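Local coordinates for YcgJ protein (Bacillus subtilis, PDB 1XXL), which is of unconfirmed function but probably transfers methyl groups from S-adenosylmethionine to a substrate not yet known, at residues R24-G29 against D89-R94; A97-D102 against D145-R150; F83-F88 against V110-K115. All coordinates share one frame; numbering follows the deposited sequence.

Contact 1 is the buried core, two parallel strands of the central sheet joined by backbone hydrogen bonds, with apolar side chains on both faces and an Asp-Thr pair on one. Contacts 2 and 3 are partly buried, each with exposed residues. Contact 3 lies about 11 Å from contact 1, centre to centre, where the sheet meets the end of helix 103-113; residues 83-88 lead into the strand of contact 1, and charged side chains share the work with the backbone. Contact 2 joins the loop after strand 88-94 to the loop after helix 131-144, with histidines, a carboxylate and two bridging waters. It touches contact 1 where Phe-100 packs on Cys-93 and Ile-28, but not contact 3.

Contact 1 (R24-G29 against D89-R94); sequences RVLDIG and DIITCR. With SO4 (sulfate ion), chain C.
Arg-24 begins the pairing through its backbone: its N donates to Asp-89 OD1 at 2.9 Å in a nearly straight bond, and its O takes the N of Asp-89. An aspartate suits this corner of the chain: OD1 can take the Arg-24 N-H and also pair with Lys-115. Val-25 lies beside Ile-90, both pointing the same way, Ile-90 against Ala-17 of helix 7-17, with Val-25 CG2 4.1 Å from Ile-90 CB; beta-branched residues fit the extended chain. Leu-26 N then bonds to Ile-90 O and Leu-26 O to Thr-92 N, the alternation of a parallel pair, while its side chain joins Ile-91 on the face covered by helix 103-113. With CG anti to the backbone N (chi1 -177°), Asp-27 brings its carboxylate to Thr-92, whose OG1 donates to Asp-27 OD1 at 3.0 Å from above the carboxylate plane. Water 1 also meets this oxygen, 2.7 Å from Asp-27 OD1, and accepts from Arg-94 N. Ile-28 N reaches Thr-92 O at 2.9 Å, and Ile-28 CD1 rests 3.6 Å from Ile-91 CG2. Gly-29, an S-adenosylmethionine-binding residue, follows with the positive phi that glycine tolerates easily. Arg-94, another such residue, turns its guanidinium edge to a sulfate, NH1 to O3 and NH2 to O4, while its NE bonds to Thr-35. The face of Val-25 and Ile-90 thus turns polar at Asp-27 and Thr-92, and Gly-29 and Arg-94 follow at the C-terminal ends of the strands, consistent with cofactor binding there in Rossmann-like methyltransferases.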
# COMPACT_ATOMS: atom_id res chain seq x y z
N ARG A 24 -18.17 8.74 4.10
CA ARG A 24 -18.15 7.33 3.73
C ARG A 24 -16.77 7.01 3.17
O ARG A 24 -16.26 7.72 2.28
CB ARG A 24 -19.24 7.05 2.71
CG ARG A 24 -20.63 7.36 3.26
CD ARG A 24 -21.72 6.74 2.44
NE ARG A 24 -23.06 7.14 2.87
CZ ARG A 24 -24.18 6.93 2.15
NH1 ARG A 24 -24.14 6.33 0.95
NH2 ARG A 24 -25.36 7.32 2.64
N VAL A 25 -16.15 5.95 3.70
CA VAL A 25 -14.77 5.60 3.39
C VAL A 25 -14.69 4.20 2.79
O VAL A 25 -15.35 3.25 3.26
CB VAL A 25 -13.88 5.64 4.69
CG1 VAL A 25 -12.43 5.28 4.41
CG2 VAL A 25 -13.98 6.97 5.37
N LEU A 26 -13.86 4.07 1.77
CA LEU A 26 -13.54 2.78 1.21
C LEU A 26 -12.06 2.49 1.44
O LEU A 26 -11.20 3.34 1.14
CB LEU A 26 -13.86 2.77 -0.28
CG LEU A 26 -13.37 1.60 -1.11
CD1 LEU A 26 -14.03 0.32 -0.68
CD2 LEU A 26 -13.61 1.85 -2.60
N ASP A 27 -11.79 1.30 1.95
CA ASP A 27 -10.42 0.78 2.11
C ASP A 27 -10.17 -0.38 1.15
O ASP A 27 -10.82 -1.45 1.25
CB ASP A 27 -10.17 0.32 3.54
CG ASP A 27 -8.72 -0.16 3.76
OD1 ASP A 27 -7.76 0.42 3.16
OD2 ASP A 27 -8.55 -1.13 4.55
N ILE A 28 -9.25 -0.16 0.23
CA ILE A 28 -8.88 -1.13 -0.77
C ILE A 28 -7.69 -1.97 -0.31
O ILE A 28 -6.63 -1.42 0.01
CB ILE A 28 -8.53 -0.44 -2.08
CG1 ILE A 28 -9.75 0.35 -2.56
CG2 ILE A 28 -8.13 -1.47 -3.11
CD1 ILE A 28 -9.53 1.17 -3.78
N GLY A 29 -7.87 -3.28 -0.31
CA GLY A 29 -6.88 -4.21 0.26
C GLY A 29 -6.95 -4.18 1.77
O GLY A 29 -5.94 -3.97 2.43
N ASP A 89 -16.21 9.56 0.01
CA ASP A 89 -15.56 10.81 0.35
C ASP A 89 -14.07 10.60 0.45
O ASP A 89 -13.28 11.47 0.10
CB ASP A 89 -16.10 11.32 1.71
CG ASP A 89 -17.57 11.66 1.65
OD1 ASP A 89 -18.42 10.84 2.11
OD2 ASP A 89 -17.87 12.72 1.09
N ILE A 90 -13.69 9.44 0.96
CA ILE A 90 -12.30 9.09 1.17
C ILE A 90 -12.11 7.65 0.74
O ILE A 90 -12.95 6.78 1.01
CB ILE A 90 -11.92 9.20 2.66
CG1 ILE A 90 -12.18 10.62 3.19
CG2 ILE A 90 -10.47 8.77 2.86
CD1 ILE A 90 -12.19 10.73 4.71
N ILE A 91 -11.00 7.40 0.04
CA ILE A 91 -10.58 6.06 -0.34
C ILE A 91 -9.14 5.90 0.10
O ILE A 91 -8.33 6.75 -0.19
CB ILE A 91 -10.70 5.80 -1.86
CG1 ILE A 91 -12.14 6.01 -2.33
CG2 ILE A 91 -10.18 4.37 -2.19
CD1 ILE A 91 -12.32 5.98 -3.82
N THR A 92 -8.86 4.81 0.80
CA THR A 92 -7.55 4.53 1.36
C THR A 92 -7.01 3.24 0.77
O THR A 92 -7.76 2.32 0.43
CB THR A 92 -7.56 4.40 2.93
OG1 THR A 92 -8.42 3.31 3.33
CG2 THR A 92 -8.07 5.67 3.59
N CYS A 93 -5.70 3.19 0.65
CA CYS A 93 -5.03 2.05 0.09
C CYS A 93 -3.64 2.04 0.73
O CYS A 93 -2.81 2.88 0.39
CB CYS A 93 -4.96 2.20 -1.45
SG CYS A 93 -4.26 0.79 -2.27
N ARG A 94 -3.41 1.12 1.67
CA ARG A 94 -2.18 1.09 2.47
C ARG A 94 -1.38 -0.18 2.22
O ARG A 94 -1.85 -1.28 2.49
CB ARG A 94 -2.49 1.23 3.96
CG ARG A 94 -1.22 1.41 4.82
CD ARG A 94 -1.54 1.85 6.25
NE ARG A 94 -2.34 0.83 6.94
CZ ARG A 94 -2.07 0.29 8.13
NH1 ARG A 94 -1.00 0.64 8.83
NH2 ARG A 94 -2.89 -0.62 8.63
S SO4 C . -1.35 -1.62 11.98
O1 SO4 C . -2.57 -0.87 12.24
O2 SO4 C . -1.04 -2.42 13.17
O3 SO4 C . -0.28 -0.68 11.69
O4 SO4 C . -1.51 -2.52 10.84
O HOH W 1 -5.47 -0.71 2.29

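Contact 2 (A97-D102 against D145-R150); sequences AHHFSD and DPSHVR
Asp-145 reaches across to His-99 with its carboxylate, CG anti to the backbone N (chi1 179°). His-99 NE2 donates to Asp-145 OD2 at 2.9 Å, meeting the oxygen on its syn side, although ring and carboxylate planes stand 66° apart. A histidine suits this partly exposed place because its NE2 N-H can reach the carboxylate in the ring plane. An alanine in place of His-99 would probably leave Asp-145 OD2 without this donor and open a gap beside Ser-147. Ser-147 O lies at the ring edge, 3.4 Å from His-99 CD2, and water 3 joins Ser-147 O to His-99 O. Residues 145 to 148 form a type I turn just after helix 131-144, and the facing segment 97-102 holds a short 3-10 turn; the contact therefore joins the loop between strand 88-94 and helix 103-113 of the Rossmann-like core to the loop between helices 131-144 and 154-163. His-148 sets its ring near that of His-98, planes 28° apart but slid so far that they barely overlap, with His-148 ND1 3.7 Å from His-98 CD2. His-148 NE2 bonds to Asn-138 and His-98 ND1 to Asp-124, which helps to set how each ring is turned. Val-149 N donates to His-98 O at 2.9 Å, and its small branched side chain points toward the loop, CG1 3.4 Å from Phe-100 O. Arg-150 N gives the same His-98 oxygen a second bond of 3.2 Å, from a donor tilted out of the carbonyl plane. Beyond it water 2 bridges Arg-150 O and Ala-97 O, while the guanidinium turns to salt bridges with Glu-156 and Asp-134.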
# COMPACT_ATOMS: atom_id res chain seq x y z
N ALA A 97 -1.12 -1.53 -3.18
CA ALA A 97 -1.03 -1.31 -4.64
C ALA A 97 0.00 -2.19 -5.35
O ALA A 97 -0.21 -2.59 -6.51
CB ALA A 97 -0.75 0.14 -4.94
N HIS A 98 1.11 -2.48 -4.67
CA HIS A 98 2.13 -3.34 -5.26
C HIS A 98 1.66 -4.77 -5.56
O HIS A 98 2.33 -5.50 -6.28
CB HIS A 98 3.44 -3.35 -4.44
CG HIS A 98 3.28 -3.84 -3.03
ND1 HIS A 98 3.05 -2.99 -1.97
CD2 HIS A 98 3.39 -5.08 -2.50
CE1 HIS A 98 2.98 -3.70 -0.85
NE2 HIS A 98 3.17 -4.97 -1.15
N HIS A 99 0.50 -5.14 -5.02
CA HIS A 99 -0.13 -6.43 -5.29
C HIS A 99 -1.22 -6.37 -6.37
O HIS A 99 -1.73 -7.41 -6.74
CB HIS A 99 -0.79 -6.98 -4.02
CG HIS A 99 0.18 -7.44 -2.98
ND1 HIS A 99 0.03 -7.15 -1.65
CD2 HIS A 99 1.32 -8.18 -3.09
CE1 HIS A 99 1.03 -7.69 -0.97
NE2 HIS A 99 1.83 -8.31 -1.82
N PHE A 100 -1.57 -5.19 -6.88
CA PHE A 100 -2.61 -5.08 -7.91
C PHE A 100 -2.14 -5.74 -9.20
O PHE A 100 -1.04 -5.51 -9.62
CB PHE A 100 -2.93 -3.61 -8.24
CG PHE A 100 -3.58 -2.84 -7.15
CD1 PHE A 100 -4.09 -3.44 -6.01
CD2 PHE A 100 -3.71 -1.48 -7.27
CE1 PHE A 100 -4.70 -2.69 -5.04
CE2 PHE A 100 -4.33 -0.72 -6.29
CZ PHE A 100 -4.83 -1.34 -5.19
N SER A 101 -3.01 -6.51 -9.85
CA SER A 101 -2.66 -7.14 -11.13
C SER A 101 -2.64 -6.12 -12.27
O SER A 101 -1.96 -6.33 -13.28
CB SER A 101 -3.65 -8.27 -11.45
OG SER A 101 -4.96 -7.73 -11.60
N ASP A 102 -3.39 -5.02 -12.11
CA ASP A 102 -3.45 -3.96 -13.12
C ASP A 102 -3.69 -2.62 -12.44
O ASP A 102 -4.81 -2.14 -12.32
CB ASP A 102 -4.53 -4.29 -14.18
CG ASP A 102 -4.52 -3.34 -15.37
OD1 ASP A 102 -3.85 -2.28 -15.36
OD2 ASP A 102 -5.23 -3.65 -16.34
N ASP A 145 8.13 -12.39 -1.85
CA ASP A 145 6.67 -12.48 -1.90
C ASP A 145 6.22 -12.68 -3.36
O ASP A 145 6.10 -11.71 -4.10
CB ASP A 145 6.06 -11.21 -1.30
CG ASP A 145 4.52 -11.20 -1.31
OD1 ASP A 145 3.89 -12.21 -1.71
OD2 ASP A 145 3.94 -10.15 -0.95
N PRO A 146 5.96 -13.94 -3.78
CA PRO A 146 5.50 -14.17 -5.15
C PRO A 146 4.13 -13.53 -5.48
O PRO A 146 3.70 -13.55 -6.61
CB PRO A 146 5.46 -15.70 -5.26
CG PRO A 146 6.37 -16.18 -4.16
CD PRO A 146 6.09 -15.22 -3.05
N SER A 147 3.47 -12.97 -4.48
CA SER A 147 2.27 -12.16 -4.70
C SER A 147 2.59 -10.76 -5.28
O SER A 147 1.72 -10.09 -5.86
CB SER A 147 1.55 -12.01 -3.36
OG SER A 147 0.17 -11.84 -3.58
N HIS A 148 3.84 -10.33 -5.10
CA HIS A 148 4.32 -9.01 -5.54
C HIS A 148 4.20 -8.90 -7.04
O HIS A 148 4.66 -9.77 -7.76
CB HIS A 148 5.78 -8.82 -5.14
CG HIS A 148 6.31 -7.45 -5.43
ND1 HIS A 148 6.20 -6.41 -4.54
CD2 HIS A 148 6.96 -6.95 -6.51
CE1 HIS A 148 6.75 -5.32 -5.06
NE2 HIS A 148 7.23 -5.63 -6.25
N VAL A 149 3.54 -7.85 -7.50
CA VAL A 149 3.39 -7.61 -8.94
C VAL A 149 4.39 -6.53 -9.33
O VAL A 149 5.34 -6.79 -10.04
CB VAL A 149 1.95 -7.20 -9.32
CG1 VAL A 149 1.86 -6.82 -10.78
CG2 VAL A 149 0.97 -8.38 -9.02
N ARG A 150 4.18 -5.31 -8.85
CA ARG A 150 5.14 -4.24 -9.13
C ARG A 150 4.87 -3.07 -8.21
O ARG A 150 3.72 -2.73 -7.98
CB ARG A 150 5.04 -3.76 -10.60
CG ARG A 150 5.82 -2.47 -10.86
CD ARG A 150 5.86 -2.02 -12.30
NE ARG A 150 6.47 -0.69 -12.37
CZ ARG A 150 7.77 -0.43 -12.27
NH1 ARG A 150 8.65 -1.43 -12.11
NH2 ARG A 150 8.19 0.83 -12.32
O HOH W 2 1.19 -2.88 -8.93
O HOH W 3 -0.89 -10.21 -6.41

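Contact 3 (F83-F88 against V110-K115); sequences FPDDSF and VARVLK
Arg-112, near the end of helix 103-113, meets Asp-85 and Phe-83 with its side chain. Beyond CB, CG lies 3.2 Å from Asp-85 OD1, and CD keeps beside the same oxygen. A bend at chi3 (73°) then turns the tip back over Val-113, whose CG1 lies under one face of the guanidinium. NE forms a salt bridge with Glu-109, one helical turn earlier. At the tip NH1 makes a salt bridge of 2.8 Å with Asp-85 OD1 and bonds to Phe-83 O, which NH2 reaches at 3.2 Å, so two nitrogens grip one carbonyl end-on. Arginine suits the place: its flat tip gives several N-H bonds in one plane. The backbone continues the join: Asp-86 N bonds to Arg-112 O, Val-113 O accepts from both Ser-87 N and Phe-88 N, and Lys-115 N donates to Phe-88 O at 2.8 Å. Phe-88 and Leu-114 form a parallel bridge, part of the beta-alpha-beta crossover from strand 88-94 to strand 118-125. Inward, Phe-88 CD2 packs on Val-113 CG2 at 4.2 Å. The carboxylates of Asp-85 and Glu-109 would balance the guanidinium charge, while bonds from three nitrogens set its rotation and hold the loop.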
# COMPACT_ATOMS: atom_id res chain seq x y z
N PHE A 83 -19.09 -0.54 -6.78
CA PHE A 83 -19.81 0.56 -6.19
C PHE A 83 -20.19 1.55 -7.24
O PHE A 83 -19.58 1.58 -8.29
CB PHE A 83 -18.96 1.23 -5.10
CG PHE A 83 -18.48 0.26 -4.06
CD1 PHE A 83 -19.38 -0.33 -3.19
CD2 PHE A 83 -17.16 -0.11 -4.01
CE1 PHE A 83 -18.96 -1.25 -2.24
CE2 PHE A 83 -16.72 -1.04 -3.07
CZ PHE A 83 -17.62 -1.62 -2.19
N PRO A 84 -21.22 2.37 -6.97
CA PRO A 84 -21.62 3.40 -7.93
C PRO A 84 -20.55 4.49 -8.12
O PRO A 84 -19.71 4.69 -7.24
CB PRO A 84 -22.86 4.03 -7.26
CG PRO A 84 -23.26 3.10 -6.22
CD PRO A 84 -22.06 2.40 -5.76
N ASP A 85 -20.62 5.22 -9.23
CA ASP A 85 -19.79 6.40 -9.44
C ASP A 85 -19.97 7.36 -8.27
O ASP A 85 -21.05 7.44 -7.69
CB ASP A 85 -20.18 7.14 -10.72
CG ASP A 85 -20.05 6.29 -11.98
OD1 ASP A 85 -19.65 5.11 -11.92
OD2 ASP A 85 -20.39 6.80 -13.06
N ASP A 86 -18.92 8.13 -7.96
CA ASP A 86 -19.03 9.22 -6.99
C ASP A 86 -19.71 8.83 -5.66
O ASP A 86 -20.65 9.49 -5.22
CB ASP A 86 -19.78 10.41 -7.62
CG ASP A 86 -19.17 10.85 -8.96
OD1 ASP A 86 -18.09 11.46 -8.95
OD2 ASP A 86 -19.76 10.54 -10.01
N SER A 87 -19.23 7.77 -5.03
CA SER A 87 -19.91 7.29 -3.82
C SER A 87 -19.10 7.39 -2.51
O SER A 87 -19.66 7.26 -1.43
CB SER A 87 -20.49 5.87 -4.04
OG SER A 87 -19.49 4.89 -4.18
N PHE A 88 -17.80 7.65 -2.59
CA PHE A 88 -16.98 7.75 -1.38
C PHE A 88 -16.30 9.12 -1.24
O PHE A 88 -15.88 9.73 -2.21
CB PHE A 88 -15.93 6.64 -1.34
CG PHE A 88 -16.52 5.26 -1.25
CD1 PHE A 88 -16.90 4.73 -0.02
CD2 PHE A 88 -16.70 4.49 -2.39
CE1 PHE A 88 -17.43 3.47 0.07
CE2 PHE A 88 -17.25 3.22 -2.31
CZ PHE A 88 -17.61 2.72 -1.07
N VAL A 110 -10.73 3.66 -8.77
CA VAL A 110 -10.66 4.55 -7.62
C VAL A 110 -11.23 5.92 -8.00
O VAL A 110 -12.09 6.43 -7.29
CB VAL A 110 -9.22 4.72 -7.09
CG1 VAL A 110 -9.09 5.94 -6.20
CG2 VAL A 110 -8.80 3.47 -6.36
N ALA A 111 -10.76 6.50 -9.11
CA ALA A 111 -11.25 7.80 -9.53
C ALA A 111 -12.75 7.78 -9.81
O ALA A 111 -13.45 8.74 -9.46
CB ALA A 111 -10.49 8.32 -10.77
N ARG A 112 -13.25 6.70 -10.42
CA ARG A 112 -14.67 6.59 -10.74
C ARG A 112 -15.56 6.64 -9.49
O ARG A 112 -16.53 7.40 -9.44
CB ARG A 112 -14.96 5.30 -11.55
CG ARG A 112 -16.41 5.10 -11.84
CD ARG A 112 -16.64 3.83 -12.64
NE ARG A 112 -16.47 2.64 -11.83
CZ ARG A 112 -17.33 2.22 -10.91
NH1 ARG A 112 -18.43 2.89 -10.67
NH2 ARG A 112 -17.09 1.12 -10.23
N VAL A 113 -15.23 5.84 -8.48
CA VAL A 113 -16.04 5.74 -7.25
C VAL A 113 -15.81 6.85 -6.23
O VAL A 113 -16.59 6.98 -5.28
CB VAL A 113 -15.91 4.33 -6.56
CG1 VAL A 113 -16.27 3.23 -7.52
CG2 VAL A 113 -14.54 4.09 -5.96
N LEU A 114 -14.74 7.63 -6.41
CA LEU A 114 -14.46 8.79 -5.57
C LEU A 114 -15.42 9.93 -5.91
O LEU A 114 -15.67 10.19 -7.08
CB LEU A 114 -12.99 9.21 -5.77
CG LEU A 114 -12.30 10.18 -4.81
CD1 LEU A 114 -12.45 9.80 -3.33
CD2 LEU A 114 -10.81 10.26 -5.19
N LYS A 115 -15.97 10.59 -4.91
CA LYS A 115 -16.77 11.79 -5.13
C LYS A 115 -15.88 12.92 -5.64
O LYS A 115 -14.69 12.97 -5.33
CB LYS A 115 -17.46 12.26 -3.83
CG LYS A 115 -18.62 11.35 -3.34
CD LYS A 115 -19.22 11.82 -2.00
CE LYS A 115 -20.37 10.89 -1.58
NZ LYS A 115 -20.81 11.05 -0.13
O HOH W 4 -22.16 8.61 -0.79